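Local coordinates for chitin binding protein (Tectaria macrodonta, PDB 6IF7) that is possibly a copper-dependent lytic polysaccharide monooxygenase of the AA10 family that binds chitin and shows insecticidal activity, at residues L104-F109 and Q166-P171; P131-T136 and Y145-T150; Y97-A102 and P138-G143. One frame throughout, in Å; residues are numbered along the deposited sequence.

Contact 1 (L104-F109 and Q166-P171); sequences LGFFEF and QRTDSP. With NAG (2-acetamido-2-deoxy-beta-D-glucopyranose), chain B; NAG (2-acetamido-2-deoxy-beta-D-glucopyranose), chain C; SO4 (sulfate ion), chain E.
Strands 105-111 and 159-167 pair antiparallel through G105-R167 and F106-Q166, in one sheet of the immunoglobulin-like beta-sandwich characteristic of AA10 enzymes, where 105-111 begins and 159-167 ends, close to the copper site. F106 N donates a hydrogen bond to Q166 O at 2.8 Å, Q166 N donates one to F106 O, and T168 N donates one to L104 O at 2.9 Å. R167 grips D169 side-on, with two nitrogens on one oxygen: NE meets OD1 on the syn side of the carboxylate at 3.0 Å, and NH2 meets the same OD1 from above the carboxylate plane. R167 NH1 forms a salt bridge with E172, and the side chain of R167 comes to about 4 Å from that of the copper ligand H103, measured between nearest side-chain atoms. An alanine in place of R167 would probably leave the carboxylates of D169 and E172 without their cationic mate close to the metal site. At the glycan, Q166 CB lies over one face of the F106 ring, 3.9 Å from the centroid, and C5 of the chain B sugar covers the centre of the other. E108 OE2 accepts a hydrogen bond from N2 of that sugar at 2.8 Å.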
loop_
_atom_site.group_PDB
_atom_site.type_symbol
_atom_site.label_atom_id
_atom_site.label_comp_id
_atom_site.label_asym_id
_atom_site.label_seq_id
_atom_site.Cartn_x
_atom_site.Cartn_y
_atom_site.Cartn_z
ATOM N N LEU A 104 0.828 -18.177 -3.240
ATOM C CA LEU A 104 2.046 -18.236 -4.026
ATOM C C LEU A 104 2.121 -16.934 -4.798
ATOM O O LEU A 104 1.249 -16.653 -5.624
ATOM C CB LEU A 104 2.028 -19.408 -5.002
ATOM C CG LEU A 104 1.991 -20.782 -4.348
ATOM C CD1 LEU A 104 1.576 -21.844 -5.369
ATOM C CD2 LEU A 104 3.343 -21.087 -3.715
ATOM N N GLY A 105 3.151 -16.138 -4.527
ATOM C CA GLY A 105 3.321 -14.866 -5.235
ATOM C C GLY A 105 4.572 -14.122 -4.813
ATOM O O GLY A 105 5.325 -14.577 -3.956
ATOM N N PHE A 106 4.783 -12.973 -5.436
ATOM C CA PHE A 106 5.923 -12.110 -5.111
ATOM C C PHE A 106 5.471 -10.690 -4.852
ATOM O O PHE A 106 4.451 -10.242 -5.385
ATOM C CB PHE A 106 6.992 -12.146 -6.218
ATOM C CG PHE A 106 6.534 -11.624 -7.560
ATOM C CD1 PHE A 106 6.626 -10.262 -7.875
ATOM C CD2 PHE A 106 6.097 -12.501 -8.549
ATOM C CE1 PHE A 106 6.245 -9.795 -9.125
ATOM C CE2 PHE A 106 5.721 -12.034 -9.812
ATOM C CZ PHE A 106 5.788 -10.680 -10.099
ATOM N N PHE A 107 6.253 -9.997 -4.043
ATOM C CA PHE A 107 5.955 -8.648 -3.624
ATOM C C PHE A 107 6.980 -7.685 -4.186
ATOM O O PHE A 107 8.174 -7.813 -3.879
ATOM C CB PHE A 107 6.004 -8.535 -2.098
ATOM C CG PHE A 107 4.995 -9.387 -1.385
ATOM C CD1 PHE A 107 5.252 -10.728 -1.117
ATOM C CD2 PHE A 107 3.782 -8.842 -0.945
ATOM C CE1 PHE A 107 4.317 -11.513 -0.435
ATOM C CE2 PHE A 107 2.852 -9.624 -0.278
ATOM C CZ PHE A 107 3.120 -10.953 -0.018
ATOM N N GLU A 108 6.509 -6.693 -4.943
ATOM C CA GLU A 108 7.335 -5.564 -5.374
ATOM C C GLU A 108 7.060 -4.349 -4.482
ATOM O O GLU A 108 5.906 -3.963 -4.308
ATOM C CB GLU A 108 7.033 -5.207 -6.831
ATOM C CG GLU A 108 7.343 -6.295 -7.849
ATOM C CD GLU A 108 6.850 -5.954 -9.256
ATOM O OE1 GLU A 108 6.242 -4.854 -9.431
ATOM O OE2 GLU A 108 7.108 -6.777 -10.180
ATOM N N PHE A 109 8.124 -3.766 -3.914
ATOM C CA PHE A 109 8.054 -2.545 -3.090
ATOM C C PHE A 109 8.603 -1.349 -3.857
ATOM O O PHE A 109 9.772 -1.333 -4.230
ATOM C CB PHE A 109 8.877 -2.666 -1.803
ATOM C CG PHE A 109 8.269 -3.526 -0.751
ATOM C CD1 PHE A 109 8.008 -4.870 -0.981
ATOM C CD2 PHE A 109 8.029 -3.019 0.519
ATOM C CE1 PHE A 109 7.495 -5.681 0.010
ATOM C CE2 PHE A 109 7.501 -3.824 1.512
ATOM C CZ PHE A 109 7.230 -5.157 1.256
ATOM N N GLN A 166 1.883 -9.809 -6.671
ATOM C CA GLN A 166 1.467 -10.569 -7.866
ATOM C C GLN A 166 1.524 -12.084 -7.563
ATOM O O GLN A 166 2.567 -12.618 -7.192
ATOM C CB GLN A 166 2.358 -10.195 -9.070
ATOM C CG GLN A 166 2.053 -10.916 -10.388
ATOM C CD GLN A 166 0.640 -10.676 -10.934
ATOM O OE1 GLN A 166 0.339 -9.619 -11.477
ATOM N NE2 GLN A 166 -0.219 -11.674 -10.811
ATOM N N ARG A 167 0.391 -12.766 -7.698
ATOM C CA ARG A 167 0.362 -14.230 -7.555
ATOM C C ARG A 167 1.033 -14.924 -8.722
ATOM O O ARG A 167 1.022 -14.400 -9.827
ATOM C CB ARG A 167 -1.067 -14.741 -7.417
ATOM C CG ARG A 167 -1.620 -14.423 -6.054
ATOM C CD ARG A 167 -3.066 -14.784 -5.955
ATOM N NE ARG A 167 -3.264 -16.222 -6.049
ATOM C CZ ARG A 167 -4.430 -16.825 -5.856
ATOM N NH1 ARG A 167 -5.517 -16.137 -5.549
ATOM N NH2 ARG A 167 -4.499 -18.139 -5.971
ATOM N N THR A 168 1.620 -16.085 -8.450
ATOM C CA THR A 168 2.303 -16.922 -9.469
ATOM C C THR A 168 1.470 -18.100 -9.979
ATOM O O THR A 168 1.788 -18.666 -11.031
ATOM C CB THR A 168 3.625 -17.476 -8.925
ATOM O OG1 THR A 168 3.379 -18.204 -7.718
ATOM C CG2 THR A 168 4.586 -16.339 -8.637
ATOM N N ASP A 169 0.424 -18.462 -9.238
ATOM C CA ASP A 169 -0.537 -19.500 -9.640
ATOM C C ASP A 169 -1.828 -18.897 -10.206
ATOM O O ASP A 169 -2.813 -19.604 -10.410
ATOM C CB ASP A 169 -0.884 -20.369 -8.433
ATOM C CG ASP A 169 -1.438 -19.564 -7.280
ATOM O OD1 ASP A 169 -1.566 -18.316 -7.389
ATOM O OD2 ASP A 169 -1.707 -20.165 -6.235
ATOM N N SER A 170 -1.821 -17.592 -10.460
ATOM C CA SER A 170 -3.032 -16.843 -10.755
ATOM C C SER A 170 -2.661 -15.469 -11.307
ATOM O O SER A 170 -1.642 -14.911 -10.912
ATOM C CB SER A 170 -3.809 -16.640 -9.460
ATOM O OG SER A 170 -4.878 -15.726 -9.640
ATOM N N PRO A 171 -3.503 -14.908 -12.190
ATOM C CA PRO A 171 -3.264 -13.524 -12.656
ATOM C C PRO A 171 -3.612 -12.450 -11.618
ATOM O O PRO A 171 -3.321 -11.270 -11.848
ATOM C CB PRO A 171 -4.204 -13.388 -13.866
ATOM C CG PRO A 171 -5.302 -14.372 -13.606
ATOM C CD PRO A 171 -4.771 -15.459 -12.712
HETATM C C1 NAG B . 10.080 -9.260 -9.470
HETATM C C2 NAG B . 10.167 -8.773 -10.914
HETATM C C3 NAG B . 9.252 -9.618 -11.754
HETATM C C4 NAG B . 9.651 -11.075 -11.660
HETATM C C5 NAG B . 9.593 -11.527 -10.211
HETATM C C6 NAG B . 10.126 -12.940 -10.086
HETATM C C7 NAG B . 10.546 -6.416 -11.378
HETATM C C8 NAG B . 9.917 -5.062 -11.474
HETATM N N2 NAG B . 9.731 -7.390 -11.039
HETATM O O3 NAG B . 9.340 -9.182 -13.121
HETATM O O4 NAG B . 8.755 -11.836 -12.468
HETATM O O5 NAG B . 10.394 -10.661 -9.421
HETATM O O6 NAG B . 10.114 -13.299 -8.704
HETATM O O7 NAG B . 11.712 -6.611 -11.609
HETATM C C1 NAG C . 9.411 -12.735 -13.360
HETATM C C2 NAG C . 8.369 -13.663 -13.982
HETATM C C3 NAG C . 9.025 -14.611 -14.969
HETATM C C4 NAG C . 9.935 -13.866 -15.935
HETATM C C5 NAG C . 10.878 -12.910 -15.217
HETATM C C6 NAG C . 11.739 -12.221 -16.273
HETATM C C7 NAG C . 6.297 -14.363 -12.860
HETATM C C8 NAG C . 5.656 -15.313 -11.900
HETATM N N2 NAG C . 7.635 -14.447 -12.999
HETATM O O3 NAG C . 7.988 -15.203 -15.729
HETATM O O4 NAG C . 10.713 -14.790 -16.688
HETATM O O5 NAG C . 10.076 -12.028 -14.409
HETATM O O6 NAG C . 12.311 -11.044 -15.753
HETATM O O7 NAG C . 5.593 -13.588 -13.484
HETATM S S SO4 E . -7.999 -18.328 -4.241
HETATM O O1 SO4 E . -9.190 -18.941 -3.608
HETATM O O2 SO4 E . -8.289 -18.087 -5.683
HETATM O O3 SO4 E . -6.820 -19.227 -4.093
HETATM O O4 SO4 E . -7.712 -17.048 -3.554
HETATM O O HOH W 1 -1.357 -19.746 -3.878
#

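Contact 2 (P131-T136 and Y145-T150); sequences PFINVT and YQITGT. With NAG (2-acetamido-2-deoxy-beta-D-glucopyranose), chain B.
The ring of F132 meets T150 obliquely, the backbone O of T150 standing 3.3 Å from CD2. The ring of Y145 meets that of F107 edge-to-face. The amide of N134 is turned to the glycan: the CB of N134 points away from 145-150, CG is anti to the backbone N (chi1 -173°), and ND2 is joined covalently to C1 of the chain B sugar at 1.5 Å. N134, V135 and T136 form an N-glycosylation sequon, and C8 of the acetamido group of the same sugar comes within 3.8 Å of P131 CG. Alternation along the strand turns I133 and V135 the opposite way, toward 145-150. This is the face-to-face packing of a beta-sandwich: strand 133-136 belongs to the sheet that also holds 105-111, strand 144-147 to the four-stranded sheet facing it, and no hydrogen bond passes between the two segments. I147 is the shared partner. Its CG2 meets I133 CG2 at 3.9 Å, its CG1 meets V135 CG1 at 4.0 Å, and in both pairs the side chains cross obliquely. F95 and F109 also touch I133 and I147, extending the apolar layer between the sheets. V135 places CG1 between its backbone N and carbonyl carbon (chi1 65°), which brings that methyl up to I147. Further along, I133 reaches out with CD1 to lie 3.6 Å from G149 CA. The approach is suited to glycine: with I133 as it stands, a CB at G149 would point toward 131-136 and come too close to CD1.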
loop_
_atom_site.group_PDB
_atom_site.type_symbol
_atom_site.label_atom_id
_atom_site.label_comp_id
_atom_site.label_asym_id
_atom_site.label_seq_id
_atom_site.Cartn_x
_atom_site.Cartn_y
_atom_site.Cartn_z
ATOM N N PRO A 131 11.690 -1.252 -8.195
ATOM C CA PRO A 131 11.385 -1.572 -6.809
ATOM C C PRO A 131 12.632 -1.656 -5.947
ATOM O O PRO A 131 13.705 -2.017 -6.433
ATOM C CB PRO A 131 10.684 -2.939 -6.894
ATOM C CG PRO A 131 11.075 -3.530 -8.206
ATOM C CD PRO A 131 11.480 -2.400 -9.110
ATOM N N PHE A 132 12.511 -1.300 -4.678
ATOM C CA PHE A 132 13.648 -1.469 -3.789
ATOM C C PHE A 132 13.655 -2.815 -3.081
ATOM O O PHE A 132 14.686 -3.194 -2.508
ATOM C CB PHE A 132 13.817 -0.313 -2.790
ATOM C CG PHE A 132 12.731 -0.207 -1.759
ATOM C CD1 PHE A 132 11.552 0.478 -2.036
ATOM C CD2 PHE A 132 12.922 -0.718 -0.482
ATOM C CE1 PHE A 132 10.553 0.629 -1.068
ATOM C CE2 PHE A 132 11.914 -0.589 0.485
ATOM C CZ PHE A 132 10.735 0.089 0.185
ATOM N N ILE A 133 12.520 -3.525 -3.114
ATOM C CA ILE A 133 12.482 -4.942 -2.732
ATOM C C ILE A 133 11.599 -5.657 -3.743
ATOM O O ILE A 133 10.523 -5.145 -4.111
ATOM C CB ILE A 133 11.893 -5.180 -1.318
ATOM C CG1 ILE A 133 12.684 -4.404 -0.248
ATOM C CG2 ILE A 133 11.852 -6.669 -0.991
ATOM C CD1 ILE A 133 11.990 -4.350 1.107
ATOM N N ASN A 134 12.072 -6.822 -4.196
ATOM C CA ASN A 134 11.251 -7.775 -4.928
ATOM C C ASN A 134 11.509 -9.172 -4.368
ATOM O O ASN A 134 12.621 -9.702 -4.468
ATOM C CB ASN A 134 11.568 -7.684 -6.415
ATOM C CG ASN A 134 10.648 -8.520 -7.268
ATOM O OD1 ASN A 134 9.700 -9.166 -6.794
ATOM N ND2 ASN A 134 10.914 -8.483 -8.551
ATOM N N VAL A 135 10.493 -9.750 -3.743
ATOM C CA VAL A 135 10.672 -10.990 -2.991
ATOM C C VAL A 135 9.549 -12.005 -3.265
ATOM O O VAL A 135 8.363 -11.680 -3.205
ATOM C CB VAL A 135 10.854 -10.700 -1.479
ATOM C CG1 VAL A 135 9.609 -10.083 -0.861
ATOM C CG2 VAL A 135 11.259 -11.965 -0.729
ATOM N N THR A 136 9.949 -13.233 -3.572
ATOM C CA THR A 136 9.018 -14.333 -3.856
ATOM C C THR A 136 8.847 -15.190 -2.638
ATOM O O THR A 136 9.843 -15.709 -2.108
ATOM C CB THR A 136 9.541 -15.222 -4.992
ATOM O OG1 THR A 136 9.535 -14.463 -6.198
ATOM C CG2 THR A 136 8.663 -16.471 -5.180
ATOM N N TYR A 145 3.612 -12.117 6.423
ATOM C CA TYR A 145 4.860 -12.238 5.697
ATOM C C TYR A 145 5.870 -11.246 6.278
ATOM O O TYR A 145 5.555 -10.080 6.451
ATOM C CB TYR A 145 4.649 -11.955 4.215
ATOM C CG TYR A 145 3.889 -13.013 3.454
ATOM C CD1 TYR A 145 4.462 -14.266 3.192
ATOM C CD2 TYR A 145 2.611 -12.746 2.936
ATOM C CE1 TYR A 145 3.781 -15.222 2.449
ATOM C CE2 TYR A 145 1.919 -13.697 2.195
ATOM C CZ TYR A 145 2.501 -14.928 1.958
ATOM O OH TYR A 145 1.794 -15.840 1.225
ATOM N N GLN A 146 7.054 -11.744 6.618
ATOM C CA GLN A 146 8.191 -10.939 7.059
ATOM C C GLN A 146 9.113 -10.723 5.866
ATOM O O GLN A 146 9.531 -11.673 5.207
ATOM C CB GLN A 146 8.970 -11.665 8.171
ATOM C CG GLN A 146 8.088 -12.120 9.319
ATOM C CD GLN A 146 8.843 -12.424 10.583
ATOM O OE1 GLN A 146 10.009 -12.815 10.561
ATOM N NE2 GLN A 146 8.172 -12.262 11.705
ATOM N N ILE A 147 9.441 -9.467 5.605
ATOM C CA ILE A 147 10.186 -9.061 4.416
ATOM C C ILE A 147 11.372 -8.185 4.857
ATOM O O ILE A 147 11.225 -7.288 5.703
ATOM C CB ILE A 147 9.226 -8.333 3.424
ATOM C CG1 ILE A 147 8.203 -9.357 2.862
ATOM C CG2 ILE A 147 9.981 -7.597 2.313
ATOM C CD1 ILE A 147 7.027 -8.755 2.149
ATOM N N THR A 148 12.530 -8.441 4.254
ATOM C CA THR A 148 13.758 -7.689 4.544
ATOM C C THR A 148 14.252 -6.951 3.308
ATOM O O THR A 148 14.248 -7.488 2.185
ATOM C CB THR A 148 14.875 -8.626 5.030
ATOM O OG1 THR A 148 14.991 -9.727 4.114
ATOM C CG2 THR A 148 14.572 -9.129 6.439
ATOM N N GLY A 149 14.678 -5.714 3.519
ATOM C CA GLY A 149 15.270 -4.922 2.468
ATOM C C GLY A 149 15.895 -3.678 3.024
ATOM O O GLY A 149 15.684 -3.329 4.187
ATOM N N THR A 150 16.667 -3.014 2.176
ATOM C CA THR A 150 17.285 -1.748 2.498
ATOM C C THR A 150 16.385 -0.645 1.939
ATOM O O THR A 150 16.020 -0.661 0.751
ATOM C CB THR A 150 18.717 -1.676 1.939
ATOM O OG1 THR A 150 19.516 -2.680 2.566
ATOM C CG2 THR A 150 19.364 -0.299 2.218
HETATM C C1 NAG B . 10.080 -9.260 -9.470
HETATM C C2 NAG B . 10.167 -8.773 -10.914
HETATM C C3 NAG B . 9.252 -9.618 -11.754
HETATM C C4 NAG B . 9.651 -11.075 -11.660
HETATM C C5 NAG B . 9.593 -11.527 -10.211
HETATM C C6 NAG B . 10.126 -12.940 -10.086
HETATM C C7 NAG B . 10.546 -6.416 -11.378
HETATM C C8 NAG B . 9.917 -5.062 -11.474
HETATM N N2 NAG B . 9.731 -7.390 -11.039
HETATM O O3 NAG B . 9.340 -9.182 -13.121
HETATM O O4 NAG B . 8.755 -11.836 -12.468
HETATM O O5 NAG B . 10.394 -10.661 -9.421
HETATM O O6 NAG B . 10.114 -13.299 -8.704
HETATM O O7 NAG B . 11.712 -6.611 -11.609
#

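Contact 3 (Y97-A102 and P138-G143)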
loop_
_atom_site.group_PDB
_atom_site.type_symbol
_atom_site.label_atom_id
_atom_site.label_comp_id
_atom_site.label_asym_id
_atom_site.label_seq_id
_atom_site.Cartn_x
_atom_site.Cartn_y
_atom_site.Cartn_z
ATOM N N TYR A 97 3.578 -7.849 5.866
ATOM C CA TYR A 97 2.371 -7.864 5.019
ATOM C C TYR A 97 1.453 -8.905 5.628
ATOM O O TYR A 97 1.763 -10.116 5.605
ATOM C CB TYR A 97 2.711 -8.255 3.567
ATOM C CG TYR A 97 1.571 -8.059 2.573
ATOM C CD1 TYR A 97 0.472 -8.921 2.522
ATOM C CD2 TYR A 97 1.600 -7.001 1.677
ATOM C CE1 TYR A 97 -0.552 -8.710 1.627
ATOM C CE2 TYR A 97 0.584 -6.796 0.775
ATOM C CZ TYR A 97 -0.484 -7.641 0.757
ATOM O OH TYR A 97 -1.461 -7.382 -0.179
ATOM N N ILE A 98 0.331 -8.438 6.170
ATOM C CA ILE A 98 -0.631 -9.331 6.829
ATOM C C ILE A 98 -1.474 -10.020 5.755
ATOM O O ILE A 98 -2.045 -9.363 4.858
ATOM C CB ILE A 98 -1.520 -8.644 7.914
ATOM C CG1 ILE A 98 -2.487 -9.672 8.557
ATOM C CG2 ILE A 98 -2.335 -7.477 7.363
ATOM C CD1 ILE A 98 -3.148 -9.190 9.838
ATOM N N ALA A 99 -1.510 -11.343 5.843
ATOM C CA ALA A 99 -2.218 -12.167 4.886
ATOM C C ALA A 99 -3.317 -12.922 5.632
ATOM O O ALA A 99 -3.031 -13.777 6.461
ATOM C CB ALA A 99 -1.259 -13.126 4.195
ATOM N N THR A 100 -4.574 -12.561 5.350
ATOM C CA THR A 100 -5.746 -13.332 5.793
ATOM C C THR A 100 -5.794 -14.700 5.077
ATOM O O THR A 100 -6.305 -15.666 5.622
ATOM C CB THR A 100 -7.067 -12.566 5.540
ATOM O OG1 THR A 100 -7.213 -12.306 4.143
ATOM C CG2 THR A 100 -7.076 -11.237 6.273
ATOM N N ALA A 101 -5.274 -14.754 3.858
ATOM C CA ALA A 101 -5.058 -15.999 3.116
ATOM C C ALA A 101 -3.748 -15.864 2.351
ATOM O O ALA A 101 -3.618 -14.977 1.496
ATOM C CB ALA A 101 -6.209 -16.245 2.137
ATOM N N ALA A 102 -2.779 -16.712 2.685
ATOM C CA ALA A 102 -1.468 -16.713 2.026
ATOM C C ALA A 102 -1.629 -17.182 0.588
ATOM O O ALA A 102 -2.576 -17.904 0.278
ATOM C CB ALA A 102 -0.497 -17.610 2.769
ATOM N N PRO A 138 8.120 -14.895 0.676
ATOM C CA PRO A 138 8.899 -14.672 1.882
ATOM C C PRO A 138 8.323 -15.467 3.057
ATOM O O PRO A 138 7.200 -15.951 2.952
ATOM C CB PRO A 138 8.761 -13.166 2.101
ATOM C CG PRO A 138 7.465 -12.796 1.444
ATOM C CD PRO A 138 7.400 -13.681 0.243
ATOM N N PRO A 139 9.069 -15.593 4.170
ATOM C CA PRO A 139 8.561 -16.393 5.287
ATOM C C PRO A 139 7.230 -15.864 5.832
ATOM O O PRO A 139 7.096 -14.656 6.051
ATOM C CB PRO A 139 9.647 -16.263 6.361
ATOM C CG PRO A 139 10.844 -15.780 5.651
ATOM C CD PRO A 139 10.344 -14.943 4.509
ATOM N N LEU A 140 6.274 -16.774 6.035
ATOM C CA LEU A 140 4.998 -16.475 6.659
ATOM C C LEU A 140 5.107 -16.859 8.124
ATOM O O LEU A 140 5.401 -17.994 8.418
ATOM C CB LEU A 140 3.901 -17.283 5.979
ATOM C CG LEU A 140 2.478 -17.000 6.439
ATOM C CD1 LEU A 140 2.029 -15.621 5.974
ATOM C CD2 LEU A 140 1.559 -18.069 5.870
ATOM N N VAL A 141 4.898 -15.903 9.028
ATOM C CA VAL A 141 5.057 -16.099 10.473
ATOM C C VAL A 141 3.904 -15.400 11.219
ATOM O O VAL A 141 3.756 -14.183 11.123
ATOM C CB VAL A 141 6.389 -15.507 10.968
ATOM C CG1 VAL A 141 6.546 -15.721 12.465
ATOM C CG2 VAL A 141 7.576 -16.095 10.201
ATOM N N SER A 142 3.110 -16.172 11.967
ATOM C CA SER A 142 1.923 -15.684 12.676
ATOM C C SER A 142 0.993 -14.845 11.818
ATOM O O SER A 142 0.616 -13.755 12.212
ATOM C CB SER A 142 2.315 -14.896 13.911
ATOM O OG SER A 142 3.084 -15.713 14.744
ATOM N N GLY A 143 0.658 -15.349 10.633
ATOM C CA GLY A 143 -0.300 -14.697 9.735
ATOM C C GLY A 143 0.266 -13.557 8.899
ATOM O O GLY A 143 -0.451 -13.029 8.025
#
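A tight beta-hairpin links strands 140-141 and 144-147, and its turn meets strand 95-99 at A99 and G143. S142 and G143 both have left-handed backbone angles, in the pattern of a type I' turn; a phi of 81° at G143 is one that glycine adopts readily. The peptide N of A99 donates a hydrogen bond to G143 O at 3.0 Å. I98 CG1 and A99 CB border the same oxygen at 4.0 and 3.9 Å. The rest of the contact is apolar. L140 carries CG anti to its backbone N (chi1 -175°), and from there CD2 touches A102 CB at 3.7 Å while CD1 comes more loosely to A99 CB. Y145 touches L140, A99 and A102 with its side chain, and its hydroxyl is hydrogen-bonded to the backbone N of H103, the copper ligand that follows A102. A99 O also lies 3.1 Å from G143 O, but both are acceptors and cannot bond directly. The directional part of this contact therefore rests on one main-chain bond, to which the leucine and the alanine methyls add small, partly solvent-exposed apolar contacts.

Contacts 1 and 2 are both partly buried, whereas contact 3 lies at the surface. Contact 1 joins neighbouring strands within one sheet through main-chain bonds; contact 2 joins the two sheets by aliphatic side chains without any such bond; contact 3 ties a hairpin turn to strand 95-99 with one. Contacts 1 and 2 meet where 105-111 pairs with 133-136: F109 N and I133 O, and F132 N and F109 O, are probably hydrogen-bonded, and both contacts touch the chain B sugar. Strand 144-147 connects contacts 2 and 3, since Y145 N is probably hydrogen-bonded to Y97 O. F107 packs on Y97 and P138, bringing contact 1 against contact 3. Of the three, contact 1 carries the salt bridge, that of R167 with D169, on its copper side.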